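PDB 3RZA: tripeptidase from Staphylococcus aureus subsp. aureus, which probably removes an amino-terminal residue from tripeptides, as a metal-dependent peptidase of the M20 family. Local coordinates for residues A[382-385]-A[386-390]; A[187-190]-A[191-195]; A[230-234]-A[235-239]. All blocks are in the same frame, centred on the assembly; numbering follows the deposited sequence. Where two conformers were deposited one is given.

Contact 1: A[382-385]-A[386-390]; sequences SQVL and EIIKI
Four successive i-to-i+4 backbone hydrogen bonds tie residues 382-385 to 386-390 in one continuous alpha-helix. The bond from I387 N to Q383 O is 2.9 Å long and nearly straight at the hydrogen, 164°. The others run from E386 N to S382 O, from I388 N to V384 O and from K389 N to L385 O. The S382 carbonyl oxygen has a second donor: a water lies 2.9 Å from S382 O and reaches on to E386 OE1 by a weak bond of 3.4 Å. E386 bends at its second torsion (chi2 64°), which brings OE1 back to this water. Its other oxygen, OE2, is held by N329.

The side chains meet one turn apart. I387 lays CG1 against the Q383 carbonyl, 3.4 Å from Q383 O, and its CD1 comes within 4.3 Å of Q383 CG. I388 does the same one residue on: its CG1 rests on V384 O, and its CD1 is 4.5 Å from V384 CG1, a loose apolar contact. CG1 of both isoleucines stands anti to its own carbonyl carbon (chi1 near -72°), which turns the branch back toward the preceding turn. K389 sets CG 3.5 Å from L385 O and then runs out extended. The amide end of Q383 is fixed by S326.

V384 packs on L95 and I388 on L93 of strand 93-98, and both on V140 of helix 128-147, while I387 touches S326 of helix 318-329. This is an amphipathic alpha-helix, the C-terminal helix 374-393, packed on the central sheet of an alpha/beta metallopeptidase domain.

Contact 2: A[187-190]-A[191-195]; sequences ASAD and VGTTV
The carbonyl oxygen of D190 accepts the N-H of T193 at 3.0 Å, closing a type II beta turn. The N-H points well at the oxygen (155°). T193 also packs its side chain on this turn. Its CB lies 3.3 Å from D190 O, and OG1 stands 4.1 Å from D190 CB. T193 OG1 has a weak hydrogen bond to S333.

With chi1 at -62°, T193 turns CG2 anti to its backbone N and onto A189, where it meets A189 CB at 3.9 Å. Two residues further from the turn on each arm, A187 CB touches V195 CG2 at 3.7 Å. The methyls of A187, A189, T193 and V195 thus line the inside of the bend, and I337 of strand 336-338 packs on the last three. G192 is the third residue of the turn with phi 95°, a position where glycine is common in type II turns. V191 faces the other way, onto L379 and Q383 of helix 374-393.

A187 and T193 both bond through their backbones to strand 355-359. The whole is a type II turn in a strand connection, leading from the zinc ligand D186 into the long strand 194-209.

Contact 3: A[230-234]-A[235-239]; sequences KAISR and MKLGQ
The C-terminal end of helix 224-234 runs out here into the loop that leads to strand 240-241. One backbone bond joins the two parts, from M235 N to I232 O at 3.3 Å. The N-H is aimed fairly directly at the oxygen (159°), yet the donor stands well above the carbonyl plane. This i-to-i+3 bond replaces the usual helical one, since A231 O is poorly placed for M235 N.

M235 is a selenomethionine. Its CB lies near the carbonyls of I232 and A231, 3.4 Å from I232 O and 3.5 Å from A231 O. The chain bends at its third torsion (chi3 -81°), which folds CE back along the helix to 3.7 Å from A231 O. CE also meets A231 CB, at 4.4 Å. L237 approaches from the loop. Its CD1 lies 3.8 Å from I232 CG2 and 3.7 Å from I232 O, and the two side chains cross at a slant. With chi1 at -70°, CG1 of I232 lies beside the backbone N and CG2 is anti to it, which places CG2 beside the carbonyl group and within touch of the leucine. The guanidinium of R234 leads away from the loop and makes a salt bridge to E295.

A231 and M235 pack on F289 of helix 275-295, while I232 and L237 turn to strand 244-253, touching F251 and I248 respectively. The second subunit lies alongside: its A229 packs on I232 and its N226 on L237. The helix end and its loop therefore sit between a neighbouring helix, a sheet strand and the dimer partner.

In the fold
Contacts 1 and 2 belong to the metal-binding part of the chain and touch each other: Q383 OE1 lies 3.7 Å from V191 CG1. Contact 3 is remote, its centre about 46 Å from that of contact 1 and about 33 Å from that of contact 2. Contact 1 is mostly buried, with a regular ladder of helical bonds. Contacts 2 and 3 are partly buried and have a single backbone bond each across the segments, one closing a turn, the other ending a helix. Strand 194-209 starts at contact 2 and precedes helix 224-234 of contact 3 in the chain. Of the three, contact 3 alone is touched by the second subunit, so it lies at the subunit interface.

Contact 1: A[382-385]-A[386-390]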
ATOM      1  N   SER A 382     -13.691 -25.683 -37.204  1.00 16.60           N
ATOM      2  CA  SER A 382     -13.356 -26.867 -38.030  1.00 18.04           C
ATOM      3  C   SER A 382     -12.699 -27.982 -37.202  1.00 18.58           C
ATOM      4  O   SER A 382     -13.002 -29.155 -37.422  1.00 14.64           O
ATOM      5  CB  SER A 382     -12.460 -26.468 -39.192  1.00 17.82           C
ATOM      6  OG  SER A 382     -13.136 -25.522 -39.992  1.00 21.95           O
ATOM      7  N   GLN A 383     -11.848 -27.603 -36.223  1.00 18.38           N
ATOM      8  CA  GLN A 383     -11.184 -28.584 -35.354  1.00 16.28           C
ATOM      9  C   GLN A 383     -12.158 -29.282 -34.409  1.00 15.93           C
ATOM     10  O   GLN A 383     -12.116 -30.482 -34.293  1.00 18.41           O
ATOM     11  CB  GLN A 383     -10.068 -27.963 -34.527  1.00 15.83           C
ATOM     12  CG  GLN A 383      -9.096 -29.021 -33.955  1.00 16.68           C
ATOM     13  CD  GLN A 383      -8.190 -28.508 -32.884  1.00 17.19           C
ATOM     14  OE1 GLN A 383      -8.308 -27.356 -32.419  1.00 13.76           O
ATOM     15  NE2 GLN A 383      -7.259 -29.371 -32.459  1.00 17.49           N
ATOM     16  N   VAL A 384     -13.011 -28.524 -33.731  1.00 16.84           N
ATOM     17  CA  VAL A 384     -14.044 -29.123 -32.869  1.00 16.06           C
ATOM     18  C   VAL A 384     -14.936 -30.105 -33.677  1.00 18.31           C
ATOM     19  O   VAL A 384     -15.240 -31.210 -33.185  1.00 18.76           O
ATOM     20  CB  VAL A 384     -14.934 -28.070 -32.188  1.00 16.66           C
ATOM     21  CG1 VAL A 384     -16.014 -28.748 -31.349  1.00 16.31           C
ATOM     22  CG2 VAL A 384     -14.096 -27.094 -31.314  1.00 16.55           C
ATOM     23  N   LEU A 385     -15.317 -29.719 -34.909  1.00 15.66           N
ATOM     24  CA  LEU A 385     -16.076 -30.610 -35.788  1.00 18.14           C
ATOM     25  C   LEU A 385     -15.285 -31.904 -36.120  1.00 18.15           C
ATOM     26  O   LEU A 385     -15.854 -32.992 -36.132  1.00 18.28           O
ATOM     27  CB  LEU A 385     -16.491 -29.894 -37.089  1.00 18.03           C
ATOM     28  CG  LEU A 385     -17.230 -30.767 -38.125  1.00 19.97           C
ATOM     29  CD1 LEU A 385     -18.493 -31.394 -37.487  1.00 23.30           C
ATOM     30  CD2 LEU A 385     -17.565 -29.964 -39.344  1.00 16.15           C
ATOM     31  N   GLU A 386     -13.990 -31.755 -36.410  1.00 25.67           N
ATOM     32  CA  GLU A 386     -13.143 -32.880 -36.765  1.00 24.46           C
ATOM     33  C   GLU A 386     -12.978 -33.846 -35.592  1.00 22.07           C
ATOM     34  O   GLU A 386     -13.032 -35.059 -35.789  1.00 23.49           O
ATOM     35  CB  GLU A 386     -11.788 -32.372 -37.241  1.00 25.74           C
ATOM     36  CG  GLU A 386     -10.909 -33.398 -37.893  1.00 32.27           C
ATOM     37  CD  GLU A 386     -11.462 -33.961 -39.195  1.00 35.91           C
ATOM     38  OE1 GLU A 386     -12.273 -33.293 -39.874  1.00 43.47           O
ATOM     39  OE2 GLU A 386     -11.069 -35.083 -39.535  1.00 42.42           O
ATOM     40  N   ILE A 387     -12.821 -33.301 -34.383  1.00 19.67           N
ATOM     41  CA  ILE A 387     -12.733 -34.111 -33.140  1.00 18.94           C
ATOM     42  C   ILE A 387     -13.988 -34.957 -32.909  1.00 19.14           C
ATOM     43  O   ILE A 387     -13.882 -36.130 -32.571  1.00 22.39           O
ATOM     44  CB  ILE A 387     -12.467 -33.206 -31.880  1.00 17.38           C
ATOM     45  CG1 ILE A 387     -11.035 -32.678 -31.904  1.00 17.97           C
ATOM     46  CG2 ILE A 387     -12.762 -33.973 -30.567  1.00 14.38           C
ATOM     47  CD1 ILE A 387     -10.732 -31.613 -30.871  1.00 17.40           C
ATOM     48  N   ILE A 388     -15.165 -34.356 -33.103  1.00 20.43           N
ATOM     49  CA  ILE A 388     -16.442 -35.090 -33.028  1.00 21.32           C
ATOM     50  C   ILE A 388     -16.515 -36.230 -34.071  1.00 22.58           C
ATOM     51  O   ILE A 388     -16.983 -37.340 -33.740  1.00 19.28           O
ATOM     52  CB  ILE A 388     -17.667 -34.143 -33.182  1.00 20.44           C
ATOM     53  CG1 ILE A 388     -17.854 -33.312 -31.917  1.00 19.99           C
ATOM     54  CG2 ILE A 388     -18.956 -34.925 -33.462  1.00 18.96           C
ATOM     55  CD1 ILE A 388     -18.823 -32.127 -32.105  1.00 22.05           C
ATOM     56  N   LYS A 389     -16.034 -35.956 -35.301  1.00 21.97           N
ATOM     57  CA  LYS A 389     -15.994 -36.977 -36.376  1.00 23.66           C
ATOM     58  C   LYS A 389     -15.023 -38.117 -36.063  1.00 22.65           C
ATOM     59  O   LYS A 389     -15.335 -39.278 -36.340  1.00 22.73           O
ATOM     60  CB  LYS A 389     -15.627 -36.355 -37.748  1.00 27.11           C
ATOM     61  CG  LYS A 389     -16.737 -35.518 -38.416  1.00 29.56           C
ATOM     62  CD  LYS A 389     -16.242 -34.884 -39.733  1.00 34.82           C
ATOM     63  CE  LYS A 389     -17.394 -34.571 -40.664  1.00 40.71           C
ATOM     64  NZ  LYS A 389     -16.970 -33.873 -41.929  1.00 49.41           N
ATOM     65  N   ILE A 390     -13.843 -37.775 -35.518  1.00 22.09           N
ATOM     66  CA  ILE A 390     -12.816 -38.776 -35.187  1.00 22.18           C
ATOM     67  C   ILE A 390     -13.295 -39.696 -34.042  1.00 22.42           C
ATOM     68  O   ILE A 390     -13.144 -40.914 -34.125  1.00 23.88           O
ATOM     69  CB  ILE A 390     -11.450 -38.115 -34.828  1.00 20.02           C
ATOM     70  CG1 ILE A 390     -10.812 -37.476 -36.077  1.00 20.23           C
ATOM     71  CG2 ILE A 390     -10.479 -39.160 -34.242  1.00 23.17           C
ATOM     72  CD1 ILE A 390      -9.782 -36.353 -35.762  1.00 18.07           C
TER
HETATM   73  O   HOH W   1     -13.764 -30.218 -39.972  1.00 32.65           O

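Contact 2: A[187-190]-A[191-195]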
ATOM      1  N   ALA A 187      -7.487 -22.480 -24.155  1.00 17.63           N
ATOM      2  CA  ALA A 187      -6.019 -22.341 -23.958  1.00 19.21           C
ATOM      3  C   ALA A 187      -5.474 -21.130 -24.730  1.00 19.59           C
ATOM      4  O   ALA A 187      -5.892 -20.881 -25.867  1.00 17.25           O
ATOM      5  CB  ALA A 187      -5.317 -23.606 -24.398  1.00 17.45           C
ATOM      6  N   SER A 188      -4.562 -20.374 -24.103  1.00 22.20           N
ATOM      7  CA  SER A 188      -3.775 -19.330 -24.795  1.00 22.90           C
ATOM      8  C   SER A 188      -2.656 -19.999 -25.576  1.00 23.56           C
ATOM      9  O   SER A 188      -1.523 -20.107 -25.113  1.00 26.85           O
ATOM     10  CB  SER A 188      -3.196 -18.316 -23.793  1.00 24.59           C
ATOM     11  OG  SER A 188      -4.232 -17.618 -23.121  1.00 26.70           O
ATOM     12  N   ALA A 189      -3.003 -20.497 -26.746  1.00 21.02           N
ATOM     13  CA  ALA A 189      -2.071 -21.189 -27.622  1.00 19.03           C
ATOM     14  C   ALA A 189      -2.684 -21.190 -29.017  1.00 18.20           C
ATOM     15  O   ALA A 189      -3.876 -20.979 -29.179  1.00 17.66           O
ATOM     16  CB  ALA A 189      -1.804 -22.641 -27.136  1.00 18.28           C
ATOM     17  N   ASP A 190      -1.849 -21.399 -30.015  1.00 17.86           N
ATOM     18  CA  ASP A 190      -2.303 -21.453 -31.398  1.00 18.91           C
ATOM     19  C   ASP A 190      -3.351 -22.575 -31.563  1.00 18.67           C
ATOM     20  O   ASP A 190      -3.275 -23.627 -30.879  1.00 17.60           O
ATOM     21  CB  ASP A 190      -1.124 -21.732 -32.347  1.00 19.31           C
ATOM     22  CG  ASP A 190      -0.031 -20.634 -32.326  1.00 22.17           C
ATOM     23  OD1 ASP A 190      -0.247 -19.508 -31.803  1.00 22.87           O
ATOM     24  OD2 ASP A 190       1.065 -20.931 -32.837  1.00 22.29           O
ATOM     25  N   VAL A 191      -4.307 -22.372 -32.468  1.00 17.63           N
ATOM     26  CA  VAL A 191      -5.248 -23.451 -32.812  1.00 16.32           C
ATOM     27  C   VAL A 191      -4.467 -24.664 -33.399  1.00 16.60           C
ATOM     28  O   VAL A 191      -3.573 -24.491 -34.243  1.00 19.01           O
ATOM     29  CB  VAL A 191      -6.363 -22.989 -33.766  1.00 18.21           C
ATOM     30  CG1 VAL A 191      -7.367 -24.127 -34.035  1.00 11.88           C
ATOM     31  CG2 VAL A 191      -7.104 -21.760 -33.179  1.00 15.95           C
ATOM     32  N   GLY A 192      -4.752 -25.861 -32.864  1.00 14.58           N
ATOM     33  CA  GLY A 192      -4.034 -27.093 -33.208  1.00 14.44           C
ATOM     34  C   GLY A 192      -2.897 -27.417 -32.237  1.00 16.40           C
ATOM     35  O   GLY A 192      -2.215 -28.429 -32.402  1.00 17.13           O
ATOM     36  N   THR A 193      -2.679 -26.548 -31.240  1.00 15.94           N
ATOM     37  CA  THR A 193      -1.854 -26.862 -30.067  1.00 17.45           C
ATOM     38  C   THR A 193      -2.756 -27.264 -28.909  1.00 16.48           C
ATOM     39  O   THR A 193      -3.806 -26.652 -28.705  1.00 15.49           O
ATOM     40  CB  THR A 193      -0.985 -25.653 -29.689  1.00 17.27           C
ATOM     41  OG1 THR A 193      -0.114 -25.378 -30.796  1.00 17.24           O
ATOM     42  CG2 THR A 193      -0.156 -25.928 -28.424  1.00 17.26           C
ATOM     43  N   THR A 194      -2.355 -28.319 -28.178  1.00 17.24           N
ATOM     44  CA  THR A 194      -3.150 -28.897 -27.075  1.00 14.78           C
ATOM     45  C   THR A 194      -2.335 -28.804 -25.795  1.00 16.98           C
ATOM     46  O   THR A 194      -1.201 -29.252 -25.759  1.00 16.02           O
ATOM     47  CB  THR A 194      -3.477 -30.402 -27.351  1.00 15.93           C
ATOM     48  OG1 THR A 194      -4.085 -30.516 -28.629  1.00 18.83           O
ATOM     49  CG2 THR A 194      -4.416 -30.978 -26.301  1.00 10.46           C
ATOM     50  N   VAL A 195      -2.917 -28.203 -24.750  1.00 15.30           N
ATOM     51  CA  VAL A 195      -2.353 -28.247 -23.424  1.00 14.87           C
ATOM     52  C   VAL A 195      -2.680 -29.608 -22.788  1.00 14.84           C
ATOM     53  O   VAL A 195      -3.862 -29.912 -22.581  1.00 14.59           O
ATOM     54  CB  VAL A 195      -2.935 -27.135 -22.537  1.00 13.41           C
ATOM     55  CG1 VAL A 195      -2.460 -27.301 -21.109  1.00 12.75           C
ATOM     56  CG2 VAL A 195      -2.601 -25.747 -23.104  1.00 12.21           C
TER

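Contact 3: A[230-234]-A[235-239]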
ATOM      1  N   LYS A 230      13.579  -8.550   4.485  1.00 19.53           N
ATOM      2  CA  LYS A 230      14.586  -9.560   4.760  1.00 19.81           C
ATOM      3  C   LYS A 230      14.072 -10.968   4.440  1.00 20.53           C
ATOM      4  O   LYS A 230      14.788 -11.731   3.789  1.00 17.59           O
ATOM      5  CB  LYS A 230      15.116  -9.462   6.202  1.00 21.69           C
ATOM      6  CG  LYS A 230      16.096  -8.325   6.383  1.00 21.89           C
ATOM      7  CD  LYS A 230      16.519  -8.152   7.829  1.00 23.66           C
ATOM      8  CE  LYS A 230      17.684  -7.170   7.936  1.00 27.93           C
ATOM      9  NZ  LYS A 230      18.211  -7.021   9.303  1.00 30.07           N
ATOM     10  N   ALA A 231      12.815 -11.275   4.816  1.00 18.19           N
ATOM     11  CA  ALA A 231      12.215 -12.591   4.510  1.00 17.62           C
ATOM     12  C   ALA A 231      12.227 -12.893   3.000  1.00 19.63           C
ATOM     13  O   ALA A 231      12.699 -13.957   2.583  1.00 21.32           O
ATOM     14  CB  ALA A 231      10.813 -12.690   5.057  1.00 14.71           C
ATOM     15  N   ILE A 232      11.795 -11.906   2.212  1.00 20.82           N
ATOM     16  CA  ILE A 232      11.793 -11.962   0.745  1.00 21.37           C
ATOM     17  C   ILE A 232      13.193 -12.159   0.142  1.00 22.08           C
ATOM     18  O   ILE A 232      13.338 -12.951  -0.809  1.00 24.20           O
ATOM     19  CB  ILE A 232      11.141 -10.697   0.119  1.00 19.13           C
ATOM     20  CG1 ILE A 232       9.639 -10.678   0.365  1.00 17.74           C
ATOM     21  CG2 ILE A 232      11.410 -10.619  -1.385  1.00 18.58           C
ATOM     22  CD1 ILE A 232       8.998  -9.316  -0.057  1.00 15.38           C
ATOM     23  N   SER A 233      14.209 -11.499   0.707  1.00 22.05           N
ATOM     24  CA  SER A 233      15.612 -11.675   0.247  0.50 23.07           C
ATOM     25  C   SER A 233      16.173 -13.073   0.545  1.00 22.91           C
ATOM     26  O   SER A 233      17.040 -13.561  -0.174  1.00 21.07           O
ATOM     27  CB  SER A 233      16.535 -10.607   0.858  0.50 25.20           C
ATOM     28  OG  SER A 233      17.914 -10.928   0.669  0.50 22.34           O
ATOM     29  N   ARG A 234      15.677 -13.714   1.612  1.00 22.94           N
ATOM     30  CA  ARG A 234      16.090 -15.087   1.965  1.00 24.29           C
ATOM     31  C   ARG A 234      15.426 -16.191   1.120  1.00 23.46           C
ATOM     32  O   ARG A 234      15.867 -17.313   1.161  1.00 23.01           O
ATOM     33  CB  ARG A 234      15.793 -15.372   3.441  1.00 24.34           C
ATOM     34  CG  ARG A 234      16.495 -14.463   4.406  1.00 26.23           C
ATOM     35  CD  ARG A 234      16.077 -14.778   5.819  1.00 27.89           C
ATOM     36  NE  ARG A 234      16.680 -13.857   6.787  1.00 30.37           N
ATOM     37  CZ  ARG A 234      16.809 -14.078   8.104  1.00 32.70           C
ATOM     38  NH1 ARG A 234      16.328 -15.181   8.681  1.00 32.10           N
ATOM     39  NH2 ARG A 234      17.407 -13.162   8.867  1.00 31.57           N
HETATM   40  N   MSE A 235      14.384 -15.846   0.351  1.00 23.76           N
HETATM   41  CA  MSE A 235      13.393 -16.780  -0.176  1.00 22.44           C
HETATM   42  C   MSE A 235      13.784 -17.138  -1.582  1.00 21.60           C
HETATM   43  O   MSE A 235      14.326 -16.300  -2.282  1.00 24.28           O
HETATM   44  CB  MSE A 235      12.020 -16.059  -0.191  1.00 21.22           C
HETATM   45  CG  MSE A 235      10.851 -16.935  -0.153  1.00 19.67           C
HETATM   46 SE   MSE A 235       9.269 -15.940   0.285  0.75 13.73          SE
HETATM   47  CE  MSE A 235       9.487 -15.863   2.255  1.00 14.79           C
ATOM     48  N   LYS A 236      13.522 -18.375  -1.995  1.00 21.73           N
ATOM     49  CA  LYS A 236      13.578 -18.778  -3.407  1.00 20.95           C
ATOM     50  C   LYS A 236      12.308 -18.255  -4.074  1.00 20.72           C
ATOM     51  O   LYS A 236      11.187 -18.503  -3.591  1.00 19.95           O
ATOM     52  CB  LYS A 236      13.650 -20.298  -3.551  1.00 22.88           C
ATOM     53  CG  LYS A 236      14.885 -20.969  -2.890  1.00 24.43           C
ATOM     54  CD  LYS A 236      15.073 -22.455  -3.367  1.00 31.49           C
ATOM     55  CE  LYS A 236      15.336 -23.519  -2.220  1.00 37.31           C
ATOM     56  NZ  LYS A 236      14.133 -24.459  -1.983  1.00 39.14           N
ATOM     57  N   LEU A 237      12.481 -17.475  -5.128  1.00 20.25           N
ATOM     58  CA  LEU A 237      11.379 -16.779  -5.796  1.00 19.39           C
ATOM     59  C   LEU A 237      11.697 -16.697  -7.274  1.00 20.14           C
ATOM     60  O   LEU A 237      12.824 -16.958  -7.677  1.00 20.31           O
ATOM     61  CB  LEU A 237      11.235 -15.361  -5.231  1.00 19.60           C
ATOM     62  CG  LEU A 237      10.653 -15.188  -3.842  1.00 15.97           C
ATOM     63  CD1 LEU A 237      10.781 -13.739  -3.382  1.00 18.98           C
ATOM     64  CD2 LEU A 237       9.212 -15.617  -3.794  1.00 16.15           C
ATOM     65  N   GLY A 238      10.703 -16.312  -8.075  1.00 19.52           N
ATOM     66  CA  GLY A 238      10.853 -16.221  -9.524  1.00 18.07           C
ATOM     67  C   GLY A 238      10.821 -17.625 -10.093  1.00 18.27           C
ATOM     68  O   GLY A 238       9.968 -18.419  -9.708  1.00 15.28           O
ATOM     69  N   GLN A 239      11.756 -17.940 -10.987  1.00 19.82           N
ATOM     70  CA  GLN A 239      11.833 -19.289 -11.573  1.00 20.81           C
ATOM     71  C   GLN A 239      12.592 -20.150 -10.588  1.00 22.33           C
ATOM     72  O   GLN A 239      13.812 -20.245 -10.652  1.00 21.74           O
ATOM     73  CB  GLN A 239      12.498 -19.257 -12.954  1.00 23.28           C
ATOM     74  CG  GLN A 239      12.325 -20.562 -13.788  1.00 24.06           C
ATOM     75  CD  GLN A 239      10.885 -20.780 -14.285  1.00 28.59           C
ATOM     76  OE1 GLN A 239      10.235 -19.853 -14.793  1.00 28.24           O
ATOM     77  NE2 GLN A 239      10.387 -22.004 -14.138  1.00 26.67           N
TER